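Local coordinates for virulence factor (Pectobacterium carotovorum subsp. carotovorum, PDB 2W3Y), which is an S-palmitoylated virulence factor of a Drosophila pathogen that binds to lipid vesicles and buries its acyl chain inside the protein, at the palmitic acid site. Coordinates in Å, arbitrary orientation; residue numbers count along the deposited sequence, not the author numbering.

The palmitic acid site. Residues 116, 129, 132-133, 148-149, 168, 170, 194, 196, 198, 205-209, 219. With PLM (palmitic acid), chain B.
The aromatic faces of Phe219 and Tyr170 press on the thioester-linked palmitate of Evf. The ring of Phe219 lies flat against mid-chain, with PLM C9 over its centre, 3.8 Å from the ring centroid of Phe219. Further along, the methyl end PLM CF sits over one face of Tyr170, shifted toward the rim, 3.6 Å from CG of Tyr170. Phe198 and Phe132 offer edges: Phe198 points its tip at the chain, CZ to PLM C6 3.8 Å, while CE1 of Phe219 lies over one face of the Phe198 ring, offset toward the rim; Phe132 meets PLM CE in plane and carries Leu116 CB on a face. With CG anti to the backbone N (chi1 177°), Phe132 reaches in from helix 125-134. From the same helix Val129 lays its CG2 branch against PLM C7, and Ala133 CB meets the terminal methyl, as does Tyr194 CD2; from helix 142-159, Leu148 brings CG and CD2 alongside PLM C3 and C5. This buried acyl-chain pocket hides nearly all of the lipid, 522 of 527 Å². The phenol hydroxyls of Tyr168 and Tyr170 hydrogen-bond, OH to OH 2.8 Å, which probably helps fix both rings. Behind the acyl head, Ser208 OG donates to a lone pair of Ile205 O at 2.9 Å, tying the turn before the modified cysteine. Cys209 SG is bonded to the acyl carbon PLM C1 at 1.6 Å. Backbone N of Cys209 makes a weak hydrogen bond to the thioester oxygen PLM O2, whereas the carbonyl oxygen Ala206 O, another acceptor, clashes with PLM O2 at 3.2 Å.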
# COMPACT_ATOMS: atom_id res chain seq x y z
N LEU A 116 -4.96 -14.50 5.34
CA LEU A 116 -5.02 -14.14 6.75
C LEU A 116 -6.12 -14.98 7.40
O LEU A 116 -7.31 -14.69 7.24
CB LEU A 116 -5.26 -12.63 6.93
CG LEU A 116 -5.32 -12.03 8.34
CD1 LEU A 116 -4.20 -12.57 9.24
CD2 LEU A 116 -5.27 -10.50 8.29
N VAL A 129 -3.13 -6.70 11.15
CA VAL A 129 -3.03 -6.06 9.83
C VAL A 129 -1.59 -5.63 9.49
O VAL A 129 -1.09 -5.96 8.42
CB VAL A 129 -4.02 -4.86 9.65
CG1 VAL A 129 -3.78 -4.12 8.34
CG2 VAL A 129 -5.48 -5.34 9.72
N PHE A 132 0.75 -8.72 9.01
CA PHE A 132 0.44 -9.36 7.72
C PHE A 132 0.92 -8.49 6.55
O PHE A 132 1.47 -9.00 5.60
CB PHE A 132 -1.05 -9.66 7.61
CG PHE A 132 -1.47 -10.27 6.28
CD1 PHE A 132 -1.30 -11.63 6.03
CD2 PHE A 132 -2.04 -9.47 5.28
CE1 PHE A 132 -1.68 -12.20 4.80
CE2 PHE A 132 -2.42 -10.02 4.04
CZ PHE A 132 -2.25 -11.38 3.80
N ALA A 133 0.74 -7.17 6.64
CA ALA A 133 1.10 -6.23 5.58
C ALA A 133 2.60 -6.19 5.33
O ALA A 133 3.04 -6.01 4.19
CB ALA A 133 0.57 -4.82 5.90
N LEU A 148 -7.07 3.29 12.48
CA LEU A 148 -7.89 2.25 11.85
C LEU A 148 -9.26 2.21 12.49
O LEU A 148 -10.28 2.04 11.81
CB LEU A 148 -7.19 0.88 11.92
CG LEU A 148 -7.71 -0.24 11.02
CD1 LEU A 148 -7.42 0.03 9.53
CD2 LEU A 148 -7.16 -1.60 11.46
N GLN A 149 -9.29 2.39 13.82
CA GLN A 149 -10.52 2.42 14.57
C GLN A 149 -11.45 3.54 14.08
O GLN A 149 -12.65 3.30 13.79
CB GLN A 149 -10.22 2.52 16.07
CG GLN A 149 -11.44 2.67 16.96
CD GLN A 149 -11.11 2.40 18.41
OE1 GLN A 149 -10.22 3.02 19.01
NE2 GLN A 149 -11.84 1.46 19.00
N TYR A 168 -12.04 -4.13 -1.00
CA TYR A 168 -11.14 -3.49 -0.03
C TYR A 168 -9.69 -3.76 -0.41
O TYR A 168 -9.23 -4.91 -0.39
CB TYR A 168 -11.45 -4.00 1.38
CG TYR A 168 -10.69 -3.34 2.54
CD1 TYR A 168 -10.70 -1.95 2.73
CD2 TYR A 168 -10.02 -4.13 3.47
CE1 TYR A 168 -10.00 -1.36 3.82
CE2 TYR A 168 -9.35 -3.57 4.56
CZ TYR A 168 -9.34 -2.17 4.73
OH TYR A 168 -8.68 -1.63 5.82
N TYR A 170 -5.43 -2.43 -0.17
CA TYR A 170 -4.32 -1.69 0.40
C TYR A 170 -3.37 -1.34 -0.74
O TYR A 170 -2.87 -2.23 -1.43
CB TYR A 170 -3.57 -2.50 1.46
CG TYR A 170 -4.16 -2.36 2.84
CD1 TYR A 170 -5.48 -2.71 3.07
CD2 TYR A 170 -3.41 -1.84 3.92
CE1 TYR A 170 -6.06 -2.58 4.31
CE2 TYR A 170 -3.99 -1.70 5.20
CZ TYR A 170 -5.33 -2.07 5.36
OH TYR A 170 -6.00 -1.98 6.57
N TYR A 194 -2.48 -4.94 -2.41
CA TYR A 194 -3.17 -6.13 -1.89
C TYR A 194 -4.65 -5.90 -2.06
O TYR A 194 -5.11 -4.76 -1.95
CB TYR A 194 -2.87 -6.34 -0.41
CG TYR A 194 -1.54 -7.00 -0.09
CD1 TYR A 194 -0.45 -6.93 -0.97
CD2 TYR A 194 -1.35 -7.64 1.12
CE1 TYR A 194 0.76 -7.53 -0.66
CE2 TYR A 194 -0.15 -8.23 1.45
CZ TYR A 194 0.90 -8.18 0.56
OH TYR A 194 2.09 -8.79 0.92
N THR A 196 -8.67 -7.56 -1.23
CA THR A 196 -9.63 -8.51 -0.64
C THR A 196 -11.05 -7.92 -0.72
O THR A 196 -11.29 -6.98 -1.51
CB THR A 196 -9.18 -8.98 0.81
OG1 THR A 196 -9.90 -10.17 1.22
CG2 THR A 196 -9.31 -7.86 1.87
N PHE A 198 -14.97 -7.72 1.93
CA PHE A 198 -15.72 -8.14 3.10
C PHE A 198 -17.03 -8.75 2.60
O PHE A 198 -17.80 -8.08 1.93
CB PHE A 198 -16.08 -6.95 4.00
CG PHE A 198 -14.93 -6.33 4.73
CD1 PHE A 198 -14.70 -6.63 6.08
CD2 PHE A 198 -14.10 -5.40 4.10
CE1 PHE A 198 -13.65 -6.05 6.80
CE2 PHE A 198 -13.03 -4.79 4.81
CZ PHE A 198 -12.80 -5.12 6.16
N ILE A 205 -16.60 -6.68 11.52
CA ILE A 205 -15.19 -6.48 11.88
C ILE A 205 -14.78 -5.00 11.92
O ILE A 205 -13.98 -4.59 12.78
CB ILE A 205 -14.25 -7.29 10.95
CG1 ILE A 205 -14.46 -8.79 11.16
CG2 ILE A 205 -12.75 -6.91 11.17
CD1 ILE A 205 -13.87 -9.67 10.07
N ALA A 206 -15.36 -4.20 11.02
CA ALA A 206 -15.05 -2.76 10.89
C ALA A 206 -15.40 -1.90 12.12
O ALA A 206 -14.94 -0.76 12.24
CB ALA A 206 -15.70 -2.19 9.62
N THR A 207 -16.21 -2.44 13.03
CA THR A 207 -16.51 -1.74 14.29
C THR A 207 -16.15 -2.53 15.55
O THR A 207 -16.76 -2.36 16.60
CB THR A 207 -18.00 -1.36 14.36
OG1 THR A 207 -18.80 -2.53 14.13
CG2 THR A 207 -18.33 -0.27 13.33
N SER A 208 -15.13 -3.39 15.46
CA SER A 208 -14.79 -4.30 16.55
C SER A 208 -13.43 -3.99 17.20
O SER A 208 -12.97 -4.76 18.04
CB SER A 208 -14.75 -5.73 16.02
OG SER A 208 -13.56 -5.92 15.27
N CYS A 209 -12.79 -2.89 16.78
CA CYS A 209 -11.42 -2.59 17.21
C CYS A 209 -11.29 -2.22 18.70
O CYS A 209 -10.17 -2.18 19.24
CB CYS A 209 -10.81 -1.49 16.35
SG CYS A 209 -10.35 -1.98 14.64
N PHE A 219 -9.56 -14.01 5.42
CA PHE A 219 -9.55 -13.22 4.18
C PHE A 219 -8.58 -13.81 3.18
O PHE A 219 -7.43 -14.12 3.52
CB PHE A 219 -9.18 -11.76 4.43
CG PHE A 219 -10.18 -10.99 5.23
CD1 PHE A 219 -11.17 -10.25 4.60
CD2 PHE A 219 -10.12 -11.00 6.63
CE1 PHE A 219 -12.11 -9.53 5.35
CE2 PHE A 219 -11.04 -10.29 7.40
CZ PHE A 219 -12.04 -9.54 6.75
C1 PLM B . -11.34 -1.39 13.49
O2 PLM B . -12.41 -1.12 14.11
C2 PLM B . -11.37 -2.33 12.29
C3 PLM B . -11.13 -1.62 10.96
C4 PLM B . -11.20 -2.57 9.76
C5 PLM B . -9.94 -3.42 9.59
C6 PLM B . -10.20 -4.72 8.85
C7 PLM B . -8.90 -5.33 8.33
C8 PLM B . -8.96 -6.86 8.18
C9 PLM B . -9.01 -7.23 6.70
CA PLM B . -7.75 -7.93 6.19
CB PLM B . -6.99 -7.07 5.19
CC PLM B . -5.52 -7.46 5.17
CD PLM B . -4.60 -6.25 5.09
CE PLM B . -3.74 -6.33 3.84
CF PLM B . -2.53 -5.42 3.94